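Local structure of TRAS1 ORF2p (Bombyx mori, 1WDU) at residues F124-K138 and R170-L183. The protein probably nicks target DNA for insertion of a telomere-specific non-LTR retrotransposon, this chain being its N-terminal endonuclease domain. The protein carries 1 engineered substitution. Residues are numbered along the deposited sequence; the frame is centred on the assembly and turned at random.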
ATOM      1  N   PHE A 124      -8.036  -5.202  -3.303  1.00 27.06           N
ATOM      2  CA  PHE A 124      -9.201  -5.435  -4.146  1.00 26.44           C
ATOM      3  C   PHE A 124      -9.288  -6.937  -4.465  1.00 28.35           C
ATOM      4  O   PHE A 124      -8.360  -7.500  -5.059  1.00 27.31           O
ATOM      5  CB  PHE A 124      -9.062  -4.635  -5.451  1.00 23.55           C
ATOM      6  CG  PHE A 124      -8.851  -3.142  -5.250  1.00 23.04           C
ATOM      7  CD1 PHE A 124      -8.258  -2.378  -6.248  1.00 17.58           C
ATOM      8  CD2 PHE A 124      -9.252  -2.506  -4.063  1.00 21.98           C
ATOM      9  CE1 PHE A 124      -8.061  -1.012  -6.083  1.00 18.42           C
ATOM     10  CE2 PHE A 124      -9.060  -1.140  -3.882  1.00 19.77           C
ATOM     11  CZ  PHE A 124      -8.459  -0.388  -4.901  1.00 22.43           C
ATOM     12  N   GLU A 125     -10.389  -7.580  -4.071  1.00 28.00           N
ATOM     13  CA  GLU A 125     -10.567  -9.009  -4.344  1.00 31.91           C
ATOM     14  C   GLU A 125     -10.405  -9.219  -5.840  1.00 32.62           C
ATOM     15  O   GLU A 125     -10.819  -8.376  -6.635  1.00 34.39           O
ATOM     16  CB  GLU A 125     -11.968  -9.485  -3.960  1.00 34.12           C
ATOM     17  CG  GLU A 125     -12.656  -8.666  -2.898  1.00 39.07           C
ATOM     18  CD  GLU A 125     -12.104  -8.942  -1.538  1.00 42.42           C
ATOM     19  OE1 GLU A 125     -11.400  -9.972  -1.387  1.00 41.86           O
ATOM     20  OE2 GLU A 125     -12.385  -8.135  -0.623  1.00 44.39           O
ATOM     21  N   PRO A 126      -9.815 -10.353  -6.245  1.00 34.00           N
ATOM     22  CA  PRO A 126      -9.615 -10.648  -7.665  1.00 36.14           C
ATOM     23  C   PRO A 126     -10.919 -11.087  -8.333  1.00 37.78           C
ATOM     24  O   PRO A 126     -11.039 -11.044  -9.559  1.00 37.73           O
ATOM     25  CB  PRO A 126      -8.595 -11.778  -7.632  1.00 34.71           C
ATOM     26  CG  PRO A 126      -9.063 -12.562  -6.443  1.00 35.12           C
ATOM     27  CD  PRO A 126      -9.313 -11.463  -5.411  1.00 35.18           C
ATOM     28  N   ASP A 127     -11.883 -11.501  -7.513  1.00 39.00           N
ATOM     29  CA  ASP A 127     -13.172 -11.989  -7.997  1.00 41.76           C
ATOM     30  C   ASP A 127     -14.366 -11.079  -7.689  1.00 42.55           C
ATOM     31  O   ASP A 127     -15.508 -11.527  -7.711  1.00 42.92           O
ATOM     32  CB  ASP A 127     -13.419 -13.391  -7.426  1.00 44.18           C
ATOM     33  CG  ASP A 127     -13.388 -13.422  -5.896  1.00 49.65           C
ATOM     34  OD1 ASP A 127     -12.618 -12.646  -5.286  1.00 49.64           O
ATOM     35  OD2 ASP A 127     -14.127 -14.239  -5.298  1.00 52.08           O
ATOM     36  N   LYS A 128     -14.095  -9.806  -7.417  1.00 42.93           N
ATOM     37  CA  LYS A 128     -15.133  -8.824  -7.110  1.00 42.97           C
ATOM     38  C   LYS A 128     -14.966  -7.626  -8.049  1.00 43.25           C
ATOM     39  O   LYS A 128     -13.844  -7.260  -8.395  1.00 43.36           O
ATOM     40  CB  LYS A 128     -14.999  -8.354  -5.653  1.00 45.29           C
ATOM     41  CG  LYS A 128     -15.517  -9.331  -4.589  1.00 46.24           C
ATOM     42  CD  LYS A 128     -17.033  -9.237  -4.447  1.00 48.98           C
ATOM     43  CE  LYS A 128     -17.574 -10.093  -3.304  1.00 50.13           C
ATOM     44  NZ  LYS A 128     -17.469 -11.556  -3.562  1.00 51.02           N
ATOM     45  N   PRO A 129     -16.083  -7.009  -8.483  1.00 43.48           N
ATOM     46  CA  PRO A 129     -16.072  -5.845  -9.385  1.00 42.22           C
ATOM     47  C   PRO A 129     -15.149  -4.751  -8.849  1.00 40.35           C
ATOM     48  O   PRO A 129     -15.237  -4.395  -7.674  1.00 41.15           O
ATOM     49  CB  PRO A 129     -17.534  -5.402  -9.391  1.00 43.36           C
ATOM     50  CG  PRO A 129     -18.277  -6.692  -9.213  1.00 42.36           C
ATOM     51  CD  PRO A 129     -17.465  -7.408  -8.154  1.00 43.19           C
ATOM     52  N   ILE A 130     -14.273  -4.211  -9.696  1.00 37.30           N
ATOM     53  CA  ILE A 130     -13.344  -3.182  -9.233  1.00 33.79           C
ATOM     54  C   ILE A 130     -13.998  -1.810  -9.120  1.00 33.68           C
ATOM     55  O   ILE A 130     -13.463  -0.913  -8.448  1.00 29.87           O
ATOM     56  CB  ILE A 130     -12.076  -3.081 -10.150  1.00 32.99           C
ATOM     57  CG1 ILE A 130     -10.978  -2.290  -9.425  1.00 31.75           C
ATOM     58  CG2 ILE A 130     -12.416  -2.416 -11.477  1.00 26.82           C
ATOM     59  CD1 ILE A 130      -9.686  -2.136 -10.213  1.00 29.96           C
ATOM     60  N   GLU A 131     -15.163  -1.665  -9.758  1.00 32.03           N
ATOM     61  CA  GLU A 131     -15.908  -0.410  -9.752  1.00 31.88           C
ATOM     62  C   GLU A 131     -16.094   0.246  -8.381  1.00 31.46           C
ATOM     63  O   GLU A 131     -15.746   1.410  -8.203  1.00 29.89           O
ATOM     64  CB  GLU A 131     -17.298  -0.592 -10.387  1.00 31.46           C
ATOM     65  CG  GLU A 131     -17.343  -0.501 -11.905  1.00 30.21           C
ATOM     66  CD  GLU A 131     -17.041  -1.822 -12.586  1.00 30.85           C
ATOM     67  OE1 GLU A 131     -17.332  -1.940 -13.794  1.00 28.62           O
ATOM     68  OE2 GLU A 131     -16.516  -2.738 -11.918  1.00 29.98           O
ATOM     69  N   SER A 132     -16.653  -0.482  -7.418  1.00 33.50           N
ATOM     70  CA  SER A 132     -16.881   0.105  -6.094  1.00 35.72           C
ATOM     71  C   SER A 132     -15.586   0.535  -5.415  1.00 34.90           C
ATOM     72  O   SER A 132     -15.569   1.511  -4.662  1.00 37.01           O
ATOM     73  CB  SER A 132     -17.652  -0.861  -5.186  1.00 36.42           C
ATOM     74  OG  SER A 132     -16.949  -2.075  -4.991  1.00 42.31           O
ATOM     75  N   TYR A 133     -14.501  -0.182  -5.687  1.00 33.84           N
ATOM     76  CA  TYR A 133     -13.212   0.160  -5.095  1.00 33.56           C
ATOM     77  C   TYR A 133     -12.646   1.430  -5.743  1.00 34.15           C
ATOM     78  O   TYR A 133     -11.948   2.211  -5.091  1.00 35.12           O
ATOM     79  CB  TYR A 133     -12.234  -1.003  -5.268  1.00 32.16           C
ATOM     80  CG  TYR A 133     -12.708  -2.289  -4.629  1.00 32.89           C
ATOM     81  CD1 TYR A 133     -12.395  -3.528  -5.194  1.00 33.21           C
ATOM     82  CD2 TYR A 133     -13.468  -2.273  -3.457  1.00 33.58           C
ATOM     83  CE1 TYR A 133     -12.827  -4.717  -4.611  1.00 32.97           C
ATOM     84  CE2 TYR A 133     -13.906  -3.462  -2.866  1.00 33.80           C
ATOM     85  CZ  TYR A 133     -13.580  -4.677  -3.450  1.00 33.03           C
ATOM     86  OH  TYR A 133     -14.006  -5.849  -2.872  1.00 37.58           O
ATOM     87  N   LEU A 134     -12.942   1.639  -7.024  1.00 33.61           N
ATOM     88  CA  LEU A 134     -12.457   2.832  -7.708  1.00 34.01           C
ATOM     89  C   LEU A 134     -13.177   4.059  -7.139  1.00 33.60           C
ATOM     90  O   LEU A 134     -12.589   5.144  -7.027  1.00 30.93           O
ATOM     91  CB  LEU A 134     -12.681   2.719  -9.220  1.00 33.27           C
ATOM     92  CG  LEU A 134     -11.894   1.615  -9.941  1.00 34.73           C
ATOM     93  CD1 LEU A 134     -12.180   1.673 -11.437  1.00 32.45           C
ATOM     94  CD2 LEU A 134     -10.402   1.795  -9.692  1.00 34.92           C
ATOM     95  N   GLU A 135     -14.445   3.874  -6.770  1.00 34.44           N
ATOM     96  CA  GLU A 135     -15.250   4.950  -6.181  1.00 37.85           C
ATOM     97  C   GLU A 135     -14.648   5.312  -4.825  1.00 36.79           C
ATOM     98  O   GLU A 135     -14.566   6.488  -4.459  1.00 38.03           O
ATOM     99  CB  GLU A 135     -16.706   4.509  -5.968  1.00 41.43           C
ATOM    100  CG  GLU A 135     -17.457   4.072  -7.220  1.00 47.69           C
ATOM    101  CD  GLU A 135     -18.850   3.533  -6.903  1.00 53.40           C
ATOM    102  OE1 GLU A 135     -18.979   2.701  -5.968  1.00 55.10           O
ATOM    103  OE2 GLU A 135     -19.816   3.933  -7.593  1.00 55.55           O
ATOM    104  N   GLN A 136     -14.229   4.298  -4.074  1.00 36.21           N
ATOM    105  CA  GLN A 136     -13.620   4.546  -2.768  1.00 36.69           C
ATOM    106  C   GLN A 136     -12.341   5.356  -2.954  1.00 35.89           C
ATOM    107  O   GLN A 136     -12.027   6.218  -2.133  1.00 36.22           O
ATOM    108  CB  GLN A 136     -13.306   3.233  -2.053  1.00 37.18           C
ATOM    109  CG  GLN A 136     -14.513   2.541  -1.445  1.00 38.95           C
ATOM    110  CD  GLN A 136     -14.165   1.161  -0.898  1.00 42.93           C
ATOM    111  OE1 GLN A 136     -13.200   0.995  -0.149  1.00 44.92           O
ATOM    112  NE2 GLN A 136     -14.950   0.166  -1.278  1.00 43.73           N
ATOM    113  N   ILE A 137     -11.608   5.084  -4.035  1.00 35.45           N
ATOM    114  CA  ILE A 137     -10.377   5.824  -4.306  1.00 35.30           C
ATOM    115  C   ILE A 137     -10.746   7.275  -4.561  1.00 35.47           C
ATOM    116  O   ILE A 137     -10.100   8.182  -4.046  1.00 36.53           O
ATOM    117  CB  ILE A 137      -9.610   5.266  -5.542  1.00 35.58           C
ATOM    118  CG1 ILE A 137      -9.181   3.818  -5.275  1.00 34.32           C
ATOM    119  CG2 ILE A 137      -8.392   6.153  -5.868  1.00 30.29           C
ATOM    120  CD1 ILE A 137      -8.409   3.632  -3.994  1.00 34.86           C
ATOM    121  N   LYS A 138     -11.794   7.484  -5.353  1.00 37.91           N
ATOM    122  CA  LYS A 138     -12.264   8.832  -5.664  1.00 39.64           C
ATOM    123  C   LYS A 138     -12.674   9.557  -4.385  1.00 37.93           C
ATOM    124  O   LYS A 138     -12.237  10.675  -4.133  1.00 38.00           O
ATOM    125  CB  LYS A 138     -13.456   8.775  -6.627  1.00 42.83           C
ATOM    126  CG  LYS A 138     -13.132   8.147  -7.979  1.00 48.19           C
ATOM    127  CD  LYS A 138     -14.247   8.372  -9.003  1.00 49.48           C
ATOM    128  CE  LYS A 138     -13.835   7.858 -10.387  1.00 52.08           C
ATOM    129  NZ  LYS A 138     -14.878   8.071 -11.441  1.00 52.35           N
ATOM    130  N   ARG A 170      -9.257  -4.773 -15.931  1.00 30.19           N
ATOM    131  CA  ARG A 170      -9.197  -4.209 -14.584  1.00 28.68           C
ATOM    132  C   ARG A 170      -8.100  -3.131 -14.530  1.00 28.74           C
ATOM    133  O   ARG A 170      -8.314  -2.036 -13.995  1.00 27.25           O
ATOM    134  CB  ARG A 170      -8.937  -5.316 -13.559  1.00 27.02           C
ATOM    135  CG  ARG A 170     -10.194  -6.120 -13.208  1.00 29.61           C
ATOM    136  CD  ARG A 170      -9.874  -7.396 -12.417  1.00 29.05           C
ATOM    137  NE  ARG A 170      -9.425  -7.164 -11.041  1.00 27.47           N
ATOM    138  CZ  ARG A 170     -10.217  -6.908 -10.001  1.00 26.84           C
ATOM    139  NH1 ARG A 170     -11.533  -6.835 -10.150  1.00 30.66           N
ATOM    140  NH2 ARG A 170      -9.688  -6.747  -8.797  1.00 26.12           N
ATOM    141  N   GLY A 171      -6.937  -3.437 -15.110  1.00 27.62           N
ATOM    142  CA  GLY A 171      -5.842  -2.479 -15.131  1.00 27.89           C
ATOM    143  C   GLY A 171      -6.282  -1.198 -15.811  1.00 29.67           C
ATOM    144  O   GLY A 171      -5.969  -0.095 -15.344  1.00 29.35           O
ATOM    145  N   ASP A 172      -7.021  -1.352 -16.913  1.00 30.21           N
ATOM    146  CA  ASP A 172      -7.551  -0.225 -17.677  1.00 30.34           C
ATOM    147  C   ASP A 172      -8.482   0.658 -16.836  1.00 29.23           C
ATOM    148  O   ASP A 172      -8.363   1.885 -16.856  1.00 27.66           O
ATOM    149  CB  ASP A 172      -8.294  -0.738 -18.921  1.00 34.01           C
ATOM    150  CG  ASP A 172      -7.352  -1.134 -20.050  1.00 37.58           C
ATOM    151  OD1 ASP A 172      -7.849  -1.649 -21.069  1.00 41.01           O
ATOM    152  OD2 ASP A 172      -6.118  -0.930 -19.929  1.00 38.23           O
ATOM    153  N   GLN A 173      -9.409   0.045 -16.099  1.00 30.28           N
ATOM    154  CA  GLN A 173     -10.317   0.823 -15.250  1.00 31.46           C
ATOM    155  C   GLN A 173      -9.529   1.576 -14.187  1.00 31.44           C
ATOM    156  O   GLN A 173      -9.790   2.757 -13.934  1.00 32.44           O
ATOM    157  CB  GLN A 173     -11.361  -0.077 -14.573  1.00 33.59           C
ATOM    158  CG  GLN A 173     -12.443  -0.603 -15.528  1.00 36.37           C
ATOM    159  CD  GLN A 173     -13.722  -1.020 -14.810  1.00 37.55           C
ATOM    160  OE1 GLN A 173     -14.372  -0.202 -14.150  1.00 36.41           O
ATOM    161  NE2 GLN A 173     -14.087  -2.299 -14.936  1.00 36.20           N
ATOM    162  N   LEU A 174      -8.564   0.899 -13.564  1.00 31.91           N
ATOM    163  CA  LEU A 174      -7.733   1.541 -12.536  1.00 31.83           C
ATOM    164  C   LEU A 174      -6.940   2.695 -13.155  1.00 32.02           C
ATOM    165  O   LEU A 174      -6.902   3.788 -12.603  1.00 32.53           O
ATOM    166  CB  LEU A 174      -6.772   0.523 -11.896  1.00 31.62           C
ATOM    167  CG  LEU A 174      -5.806   1.046 -10.820  1.00 32.09           C
ATOM    168  CD1 LEU A 174      -6.565   1.868  -9.793  1.00 31.88           C
ATOM    169  CD2 LEU A 174      -5.097  -0.126 -10.143  1.00 30.63           C
ATOM    170  N   MET A 175      -6.308   2.452 -14.303  1.00 32.64           N
ATOM    171  CA  MET A 175      -5.545   3.505 -14.976  1.00 32.95           C
ATOM    172  C   MET A 175      -6.445   4.696 -15.304  1.00 33.88           C
ATOM    173  O   MET A 175      -6.040   5.852 -15.161  1.00 32.92           O
ATOM    174  CB  MET A 175      -4.917   2.982 -16.277  1.00 34.83           C
ATOM    175  CG  MET A 175      -3.579   2.259 -16.108  1.00 34.48           C
ATOM    176  SD  MET A 175      -2.360   3.236 -15.171  1.00 41.11           S
ATOM    177  CE  MET A 175      -1.876   4.484 -16.385  1.00 32.63           C
ATOM    178  N   GLY A 176      -7.666   4.404 -15.755  1.00 34.81           N
ATOM    179  CA  GLY A 176      -8.604   5.459 -16.098  1.00 34.18           C
ATOM    180  C   GLY A 176      -8.881   6.315 -14.880  1.00 35.66           C
ATOM    181  O   GLY A 176      -8.881   7.548 -14.947  1.00 36.32           O
ATOM    182  N   THR A 177      -9.119   5.650 -13.755  1.00 35.17           N
ATOM    183  CA  THR A 177      -9.374   6.347 -12.507  1.00 33.59           C
ATOM    184  C   THR A 177      -8.141   7.160 -12.120  1.00 33.93           C
ATOM    185  O   THR A 177      -8.255   8.319 -11.719  1.00 33.61           O
ATOM    186  CB  THR A 177      -9.725   5.344 -11.396  1.00 33.77           C
ATOM    187  OG1 THR A 177     -10.937   4.667 -11.752  1.00 32.70           O
ATOM    188  CG2 THR A 177      -9.912   6.044 -10.064  1.00 33.46           C
ATOM    189  N   LEU A 178      -6.957   6.569 -12.245  1.00 33.86           N
ATOM    190  CA  LEU A 178      -5.746   7.311 -11.903  1.00 36.13           C
ATOM    191  C   LEU A 178      -5.663   8.586 -12.729  1.00 36.51           C
ATOM    192  O   LEU A 178      -5.362   9.657 -12.199  1.00 35.30           O
ATOM    193  CB  LEU A 178      -4.502   6.461 -12.143  1.00 35.86           C
ATOM    194  CG  LEU A 178      -4.024   5.588 -10.980  1.00 38.92           C
ATOM    195  CD1 LEU A 178      -5.202   4.961 -10.242  1.00 38.02           C
ATOM    196  CD2 LEU A 178      -3.079   4.528 -11.535  1.00 37.32           C
ATOM    197  N   GLY A 179      -5.944   8.461 -14.027  1.00 38.08           N
ATOM    198  CA  GLY A 179      -5.902   9.606 -14.923  1.00 38.92           C
ATOM    199  C   GLY A 179      -6.810  10.751 -14.506  1.00 40.40           C
ATOM    200  O   GLY A 179      -6.424  11.915 -14.577  1.00 40.36           O
ATOM    201  N   GLU A 180      -8.021  10.425 -14.070  1.00 41.84           N
ATOM    202  CA  GLU A 180      -8.975  11.435 -13.636  1.00 44.85           C
ATOM    203  C   GLU A 180      -8.532  12.141 -12.360  1.00 45.56           C
ATOM    204  O   GLU A 180      -8.827  13.325 -12.156  1.00 46.21           O
ATOM    205  CB  GLU A 180     -10.341  10.793 -13.389  1.00 47.33           C
ATOM    206  CG  GLU A 180     -11.128  10.463 -14.640  1.00 51.45           C
ATOM    207  CD  GLU A 180     -12.226   9.448 -14.370  1.00 55.00           C
ATOM    208  OE1 GLU A 180     -12.890   9.550 -13.310  1.00 55.05           O
ATOM    209  OE2 GLU A 180     -12.425   8.553 -15.222  1.00 56.14           O
ATOM    210  N   LEU A 181      -7.824  11.417 -11.502  1.00 45.15           N
ATOM    211  CA  LEU A 181      -7.383  11.975 -10.230  1.00 44.33           C
ATOM    212  C   LEU A 181      -5.986  12.575 -10.242  1.00 44.23           C
ATOM    213  O   LEU A 181      -5.554  13.166  -9.251  1.00 45.19           O
ATOM    214  CB  LEU A 181      -7.466  10.901  -9.145  1.00 43.29           C
ATOM    215  CG  LEU A 181      -8.785  10.119  -9.090  1.00 43.12           C
ATOM    216  CD1 LEU A 181      -8.758   9.171  -7.904  1.00 42.24           C
ATOM    217  CD2 LEU A 181      -9.963  11.075  -8.982  1.00 42.39           C
ATOM    218  N   GLY A 182      -5.281  12.444 -11.357  1.00 43.14           N
ATOM    219  CA  GLY A 182      -3.933  12.983 -11.411  1.00 43.35           C
ATOM    220  C   GLY A 182      -2.957  12.153 -10.582  1.00 43.56           C
ATOM    221  O   GLY A 182      -1.902  12.643 -10.180  1.00 45.05           O
ATOM    222  N   LEU A 183      -3.308  10.893 -10.330  1.00 41.12           N
ATOM    223  CA  LEU A 183      -2.463   9.993  -9.554  1.00 40.62           C
ATOM    224  C   LEU A 183      -1.379   9.401 -10.455  1.00 40.17           C
ATOM    225  O   LEU A 183      -1.646   9.005 -11.592  1.00 39.87           O
ATOM    226  CB  LEU A 183      -3.321   8.885  -8.922  1.00 38.59           C
ATOM    227  CG  LEU A 183      -4.368   9.418  -7.928  1.00 38.55           C
ATOM    228  CD1 LEU A 183      -5.246   8.286  -7.417  1.00 39.21           C
ATOM    229  CD2 LEU A 183      -3.660  10.103  -6.765  1.00 38.35           C
TER
HETATM  230  O   HOH W   1     -13.818  -6.150 -12.286  1.00 32.72           O
HETATM  231  O   HOH W   2     -15.708  -4.681 -13.394  1.00 36.98           O
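Arg170 reaches from its helix to the type I beta turn 125-128, where NH1 donates to Lys128 O at 2.9 Å, the oxygen lying 18° out of the guanidinium plane. Along the way CG stands beside the backbone N, anti to the carbonyl carbon, the chain bends at chi3 (71°), and NE hydrogen-bonds to Asn156 O. NH1 also donates to a water shared with Ile130 N. NH2 lies 2.9 Å from Glu125 O and hydrogen-bonds to Ala155 O. Ile130 CB lies over one face of the group, 3.8 Å from NH1, and Pro126 CA over the opposite face. Further along, Leu134 CD1 rests 3.3 Å from Thr177 OG1. That hydroxyl is turned back onto its own helix, donating to Gln173 O, which Thr177 N approaches from the other face. Leu134 CD2 meets Leu174 CD1 at 3.8 Å, and the side chains of Ile137 and Leu181 cross at about a right angle, CG2 to CD1 3.7 Å. The extended Lys138 ends in a salt bridge, NZ to the syn lone pair of Glu180 OE1 (3.1 Å). The two helices run nearly parallel, 18° apart, side by side in an outer helical layer of the four-layered alpha/beta sandwich of DNase I-like endonucleases.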